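PDB 3OVG: phospho-furanose lactonase from Mycoplasma synoviae, which hydrolyses 1,4-lactones, notably D-xylono-1,4-lactone 5-phosphate and L-arabino-1,4-lactone 5-phosphate, with two zinc ions bound in each subunit. Local coordinates for residues K219-Y224 with K246-S251; I59-S64 with L298-L303. All blocks are in the same frame, centred on the assembly; numbering follows the deposited sequence.

Contact 1. Residues K219-Y224 with K246-S251; sequences KNPDKY and KYYPDS. With PO4 (phosphate ion), chain I.
Two loops meet here at the mouth of the TIM-barrel active site: Lys246 and Tyr247 bind the substrate, and Lys219 lies over the Tyr247 ring. The Lys219 chain runs extended beyond CG (chi3 -177°, chi4 -177°) and places CE over the centre of the ring, 3.7 Å from the Tyr247 ring centroid and almost on the normal, a CH-pi contact. The ammonium continues past the centre toward the hydroxyl end, NZ 4.1 Å from the same centroid, a cation-pi contact. A phosphate ion, probably from the crystallisation liquor, sits beyond the ring edge. Its O3 takes a hydrogen bond from Tyr247 OH (2.7 Å) and a weak one from Lys219 NZ, while Lys246 NZ reaches O2 at 2.9 Å. Tyr280 OH binds the ion as well, so it plausibly marks the place of the substrate's phosphate, where two lysines would balance the charge. Farther from the pocket, Pro221 presses on Tyr248, its CG 3.5 Å from the ring centroid and displaced toward the phenol end. A water in the plane of that ring donates to Lys219 O (2.7 Å) and accepts from Tyr248 OH (3.0 Å), bridging the loops where no direct hydrogen bond joins them. Lys219 follows strand 212-215 and leads into helix 223-233, capped by Asp222; residues 246-249 lead into helix 250-262, whose Leu252 and Asn256 Pro221 also touches.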
loop_
_atom_site.group_PDB
_atom_site.type_symbol
_atom_site.label_atom_id
_atom_site.label_comp_id
_atom_site.label_asym_id
_atom_site.label_seq_id
_atom_site.Cartn_x
_atom_site.Cartn_y
_atom_site.Cartn_z
ATOM N N LYS A 219 11.548 -8.806 23.565
ATOM C CA LYS A 219 10.992 -9.235 22.261
ATOM C C LYS A 219 11.635 -10.512 21.663
ATOM O O LYS A 219 11.261 -10.970 20.580
ATOM C CB LYS A 219 11.061 -8.060 21.273
ATOM C CG LYS A 219 10.016 -6.993 21.601
ATOM C CD LYS A 219 10.194 -5.710 20.814
ATOM C CE LYS A 219 9.144 -4.671 21.264
ATOM N NZ LYS A 219 9.246 -3.411 20.468
ATOM N N ASN A 220 12.599 -11.082 22.369
ATOM C CA ASN A 220 13.206 -12.353 22.007
ATOM C C ASN A 220 13.205 -13.154 23.311
ATOM O O ASN A 220 14.228 -13.239 23.962
ATOM C CB ASN A 220 14.646 -12.114 21.519
ATOM C CG ASN A 220 15.384 -13.405 21.122
ATOM O OD1 ASN A 220 14.800 -14.475 21.103
ATOM N ND2 ASN A 220 16.704 -13.293 20.827
ATOM N N PRO A 221 12.053 -13.726 23.690
ATOM C CA PRO A 221 11.794 -14.304 25.027
ATOM C C PRO A 221 12.506 -15.649 25.227
ATOM O O PRO A 221 11.881 -16.699 25.330
ATOM C CB PRO A 221 10.266 -14.502 25.059
ATOM C CG PRO A 221 9.762 -14.166 23.680
ATOM C CD PRO A 221 10.905 -13.836 22.780
ATOM N N ASP A 222 13.827 -15.607 25.285
ATOM C CA ASP A 222 14.609 -16.818 25.284
ATOM C C ASP A 222 15.479 -16.736 26.549
ATOM O O ASP A 222 16.479 -15.990 26.597
ATOM C CB ASP A 222 15.423 -16.817 23.983
ATOM C CG ASP A 222 16.268 -18.057 23.811
ATOM O OD1 ASP A 222 16.792 -18.588 24.823
ATOM O OD2 ASP A 222 16.455 -18.473 22.647
ATOM N N LYS A 223 15.059 -17.433 27.605
ATOM C CA LYS A 223 15.720 -17.282 28.890
ATOM C C LYS A 223 17.186 -17.716 28.856
ATOM O O LYS A 223 17.999 -17.193 29.626
ATOM C CB LYS A 223 14.965 -18.011 30.003
ATOM C CG LYS A 223 15.061 -19.522 29.944
ATOM C CD LYS A 223 13.834 -20.116 30.644
ATOM C CE LYS A 223 13.998 -21.613 30.912
ATOM N NZ LYS A 223 12.878 -22.053 31.792
ATOM N N TYR A 224 17.504 -18.649 27.957
ATOM C CA TYR A 224 18.846 -19.202 27.820
ATOM C C TYR A 224 19.749 -18.155 27.200
ATOM O O TYR A 224 20.880 -17.962 27.622
ATOM C CB TYR A 224 18.823 -20.494 26.967
ATOM C CG TYR A 224 17.905 -21.553 27.546
ATOM C CD1 TYR A 224 18.246 -22.227 28.713
ATOM C CD2 TYR A 224 16.688 -21.842 26.958
ATOM C CE1 TYR A 224 17.388 -23.209 29.275
ATOM C CE2 TYR A 224 15.832 -22.816 27.485
ATOM C CZ TYR A 224 16.189 -23.483 28.645
ATOM O OH TYR A 224 15.350 -24.435 29.157
ATOM N N LYS A 246 0.505 -7.171 21.812
ATOM C CA LYS A 246 0.714 -7.579 20.431
ATOM C C LYS A 246 2.088 -8.231 20.248
ATOM O O LYS A 246 2.364 -8.811 19.175
ATOM C CB LYS A 246 0.553 -6.397 19.447
ATOM C CG LYS A 246 1.745 -5.405 19.484
ATOM C CD LYS A 246 1.398 -4.084 18.764
ATOM C CE LYS A 246 2.655 -3.245 18.489
ATOM N NZ LYS A 246 2.379 -1.932 17.770
ATOM N N TYR A 247 2.962 -8.122 21.250
ATOM C CA TYR A 247 4.234 -8.824 21.159
ATOM C C TYR A 247 4.215 -10.078 22.034
ATOM O O TYR A 247 4.322 -11.180 21.526
ATOM C CB TYR A 247 5.423 -7.920 21.542
ATOM C CG TYR A 247 5.754 -6.873 20.515
ATOM C CD1 TYR A 247 6.455 -7.196 19.367
ATOM C CD2 TYR A 247 5.374 -5.540 20.706
ATOM C CE1 TYR A 247 6.764 -6.224 18.431
ATOM C CE2 TYR A 247 5.669 -4.576 19.784
ATOM C CZ TYR A 247 6.358 -4.919 18.641
ATOM O OH TYR A 247 6.647 -3.937 17.716
ATOM N N TYR A 248 4.059 -9.885 23.344
ATOM C CA TYR A 248 4.088 -10.980 24.294
ATOM C C TYR A 248 3.359 -10.574 25.568
ATOM O O TYR A 248 3.334 -9.407 25.932
ATOM C CB TYR A 248 5.531 -11.394 24.648
ATOM C CG TYR A 248 6.278 -12.001 23.474
ATOM C CD1 TYR A 248 7.200 -11.241 22.752
ATOM C CD2 TYR A 248 6.046 -13.315 23.078
ATOM C CE1 TYR A 248 7.876 -11.772 21.657
ATOM C CE2 TYR A 248 6.724 -13.873 21.987
ATOM C CZ TYR A 248 7.646 -13.088 21.279
ATOM O OH TYR A 248 8.330 -13.586 20.173
ATOM N N PRO A 249 2.751 -11.557 26.237
ATOM C CA PRO A 249 1.996 -11.224 27.442
ATOM C C PRO A 249 2.955 -10.837 28.599
ATOM O O PRO A 249 4.091 -11.342 28.652
ATOM C CB PRO A 249 1.238 -12.527 27.725
ATOM C CG PRO A 249 2.113 -13.631 27.052
ATOM C CD PRO A 249 2.516 -12.949 25.781
ATOM N N ASP A 250 2.530 -9.929 29.490
ATOM C CA ASP A 250 3.328 -9.593 30.690
ATOM C C ASP A 250 3.889 -10.857 31.379
ATOM O O ASP A 250 5.009 -10.853 31.914
ATOM C CB ASP A 250 2.486 -8.848 31.749
ATOM C CG ASP A 250 2.053 -7.432 31.320
ATOM O OD1 ASP A 250 2.412 -6.980 30.213
ATOM O OD2 ASP A 250 1.330 -6.769 32.118
ATOM N N SER A 251 3.093 -11.919 31.419
ATOM C CA SER A 251 3.468 -13.084 32.228
ATOM C C SER A 251 4.781 -13.657 31.727
ATOM O O SER A 251 5.558 -14.214 32.486
ATOM C CB SER A 251 2.401 -14.172 32.161
ATOM O OG SER A 251 2.062 -14.439 30.793
HETATM P P PO4 I . 5.819 -0.579 19.045
HETATM O O1 PO4 I . 6.382 0.802 19.427
HETATM O O2 PO4 I . 4.873 -0.487 17.823
HETATM O O3 PO4 I . 7.000 -1.499 18.718
HETATM O O4 PO4 I . 5.107 -1.154 20.266
HETATM O O HOH W 1 9.918 -11.781 18.426
#

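Contact 2. Residues I59-S64 with L298-L303; sequences IDRGGS and LFDRFL
Arg61 bends at chi2 (-64°), which swings its guanidinium onto Asp300 while its CB stays over the ring of Phe299; Phe299 in turn has CG anti to its carbonyl carbon (chi1 -60°), directing the ring at the turn 61-63. The contact belongs to the outer layer of the TIM barrel, where the turn between helix 48-60 and strand 63-68 meets helix 296-309. That turn is a Schellman motif: Gly62 has positive phi, and its N bonds back to Ile59 O at 2.6 Å. Arg61 CB stands over one face of Phe299, offset toward the rim and 3.4 Å from CD2, in a CH-pi contact. Leu298 CD2 covers the opposite face, which leaves the ring sandwiched between aliphatic groups. Gly63 N approaches the ring obliquely, 4.1 Å from Phe299 CZ. Outside this apolar patch, Arg61 grips the carboxylate of Asp300 side-on, one nitrogen to each oxygen. Arg61 NE gives the straighter bond, 2.8 Å to Asp300 OD1. The two flat groups are twisted 33° from coplanarity; Asp300 OD1 lies near the guanidinium plane, whereas OD2 is tilted from it. Within 59-64, Arg61 NH1 meets Asp60 OD1 at 2.9 Å in a salt bridge whose hydrogen bond is weak, so the guanidinium is held between two carboxylates, whose negative charge it would partly offset. Arg61 NH2 completes the grip at 3.1 Å from Asp300 OD2, using the syn lone pair of that oxygen.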
loop_
_atom_site.group_PDB
_atom_site.type_symbol
_atom_site.label_atom_id
_atom_site.label_comp_id
_atom_site.label_asym_id
_atom_site.label_seq_id
_atom_site.Cartn_x
_atom_site.Cartn_y
_atom_site.Cartn_z
ATOM N N ILE A 59 6.132 9.680 39.694
ATOM C CA ILE A 59 6.703 10.128 40.963
ATOM C C ILE A 59 5.735 9.764 42.105
ATOM O O ILE A 59 6.144 9.184 43.130
ATOM C CB ILE A 59 7.080 11.641 40.895
ATOM C CG1 ILE A 59 8.302 11.840 39.988
ATOM C CG2 ILE A 59 7.347 12.232 42.278
ATOM C CD1 ILE A 59 8.516 13.276 39.495
ATOM N N ASP A 60 4.447 10.035 41.902
ATOM C CA ASP A 60 3.428 9.621 42.863
ATOM C C ASP A 60 3.629 8.169 43.311
ATOM O O ASP A 60 3.473 7.842 44.492
ATOM C CB ASP A 60 2.032 9.795 42.265
ATOM C CG ASP A 60 0.929 9.217 43.162
ATOM O OD1 ASP A 60 0.606 8.027 42.994
ATOM O OD2 ASP A 60 0.395 9.941 44.037
ATOM N N ARG A 61 3.999 7.291 42.382
ATOM C CA ARG A 61 4.125 5.868 42.733
ATOM C C ARG A 61 5.489 5.570 43.322
ATOM O O ARG A 61 5.751 4.442 43.716
ATOM C CB ARG A 61 3.905 4.954 41.509
ATOM C CG ARG A 61 2.531 5.058 40.848
ATOM C CD ARG A 61 1.404 4.618 41.769
ATOM N NE ARG A 61 0.163 4.440 41.022
ATOM C CZ ARG A 61 -0.526 5.438 40.467
ATOM N NH1 ARG A 61 -0.087 6.689 40.569
ATOM N NH2 ARG A 61 -1.652 5.194 39.803
ATOM N N GLY A 62 6.375 6.568 43.349
ATOM C CA GLY A 62 7.705 6.381 43.929
ATOM C C GLY A 62 8.879 6.513 42.963
ATOM O O GLY A 62 10.011 6.383 43.346
ATOM N N GLY A 63 8.619 6.795 41.701
ATOM C CA GLY A 63 9.713 6.903 40.765
ATOM C C GLY A 63 10.411 8.233 40.970
ATOM O O GLY A 63 9.809 9.162 41.514
ATOM N N SER A 64 11.665 8.320 40.529
ATOM C CA SER A 64 12.405 9.591 40.500
ATOM C C SER A 64 12.978 9.902 39.122
ATOM O O SER A 64 12.859 11.016 38.617
ATOM C CB SER A 64 13.593 9.564 41.487
ATOM O OG SER A 64 13.176 9.622 42.840
ATOM N N LEU A 298 3.519 0.288 35.606
ATOM C CA LEU A 298 4.702 -0.401 36.106
ATOM C C LEU A 298 4.469 -0.833 37.561
ATOM O O LEU A 298 4.675 -1.989 37.916
ATOM C CB LEU A 298 5.957 0.481 35.996
ATOM C CG LEU A 298 7.197 -0.157 36.639
ATOM C CD1 LEU A 298 7.543 -1.436 35.899
ATOM C CD2 LEU A 298 8.397 0.772 36.674
ATOM N N PHE A 299 3.992 0.111 38.370
ATOM C CA PHE A 299 3.828 -0.054 39.807
ATOM C C PHE A 299 2.501 -0.729 40.151
ATOM O O PHE A 299 2.453 -1.595 41.017
ATOM C CB PHE A 299 3.897 1.317 40.476
ATOM C CG PHE A 299 5.199 2.031 40.246
ATOM C CD1 PHE A 299 6.294 1.777 41.057
ATOM C CD2 PHE A 299 5.346 2.920 39.198
ATOM C CE1 PHE A 299 7.472 2.436 40.856
ATOM C CE2 PHE A 299 6.547 3.569 38.994
ATOM C CZ PHE A 299 7.603 3.320 39.815
ATOM N N ASP A 300 1.439 -0.333 39.458
ATOM C CA ASP A 300 0.101 -0.830 39.766
ATOM C C ASP A 300 -0.133 -2.285 39.361
ATOM O O ASP A 300 -0.961 -2.965 39.949
ATOM C CB ASP A 300 -0.939 0.015 39.045
ATOM C CG ASP A 300 -1.002 1.432 39.558
ATOM O OD1 ASP A 300 -0.421 1.722 40.635
ATOM O OD2 ASP A 300 -1.640 2.261 38.863
ATOM N N ARG A 301 0.600 -2.761 38.355
ATOM C CA ARG A 301 0.283 -4.050 37.705
ATOM C C ARG A 301 1.533 -4.897 37.492
ATOM O O ARG A 301 1.581 -6.066 37.866
ATOM C CB ARG A 301 -0.408 -3.818 36.337
ATOM C CG ARG A 301 -1.822 -3.198 36.435
ATOM C CD ARG A 301 -2.865 -4.281 36.706
ATOM N NE ARG A 301 -3.152 -5.055 35.493
ATOM C CZ ARG A 301 -4.050 -4.669 34.587
ATOM N NH1 ARG A 301 -4.762 -3.553 34.777
ATOM N NH2 ARG A 301 -4.262 -5.395 33.507
ATOM N N PHE A 302 2.572 -4.320 36.904
ATOM C CA PHE A 302 3.673 -5.193 36.538
ATOM C C PHE A 302 4.539 -5.641 37.726
ATOM O O PHE A 302 4.878 -6.795 37.806
ATOM C CB PHE A 302 4.526 -4.659 35.392
ATOM C CG PHE A 302 5.483 -5.684 34.858
ATOM C CD1 PHE A 302 5.016 -6.718 34.068
ATOM C CD2 PHE A 302 6.839 -5.623 35.164
ATOM C CE1 PHE A 302 5.891 -7.672 33.575
ATOM C CE2 PHE A 302 7.717 -6.576 34.693
ATOM C CZ PHE A 302 7.246 -7.602 33.890
ATOM N N LEU A 303 4.877 -4.757 38.651
ATOM C CA LEU A 303 5.688 -5.192 39.789
ATOM C C LEU A 303 4.889 -6.139 40.708
ATOM O O LEU A 303 5.436 -7.125 41.191
ATOM C CB LEU A 303 6.292 -4.010 40.546
ATOM C CG LEU A 303 7.295 -3.141 39.772
ATOM C CD1 LEU A 303 7.536 -1.819 40.485
ATOM C CD2 LEU A 303 8.616 -3.864 39.513
#

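Both contacts lie in the same barrel, their centres about 21 Å apart and each about 19 Å from the centre of the chain. In sequence, 59-64 comes first, then both segments of contact 1, then 298-303, so contact 2 ties an early part of the barrel to a late one across 233 intervening residues, whereas contact 1 joins the loops that follow two adjacent strands, 212-215 and 236-239. The two touch where Asp250 O packs against Phe302 CE1 at 3.7 Å, helix 250-262 lying against helix 296-309. Contact 1 shapes the substrate pocket near the zinc ions, while contact 2, away from the zinc and substrate sites, joins outer elements near the barrel's closure.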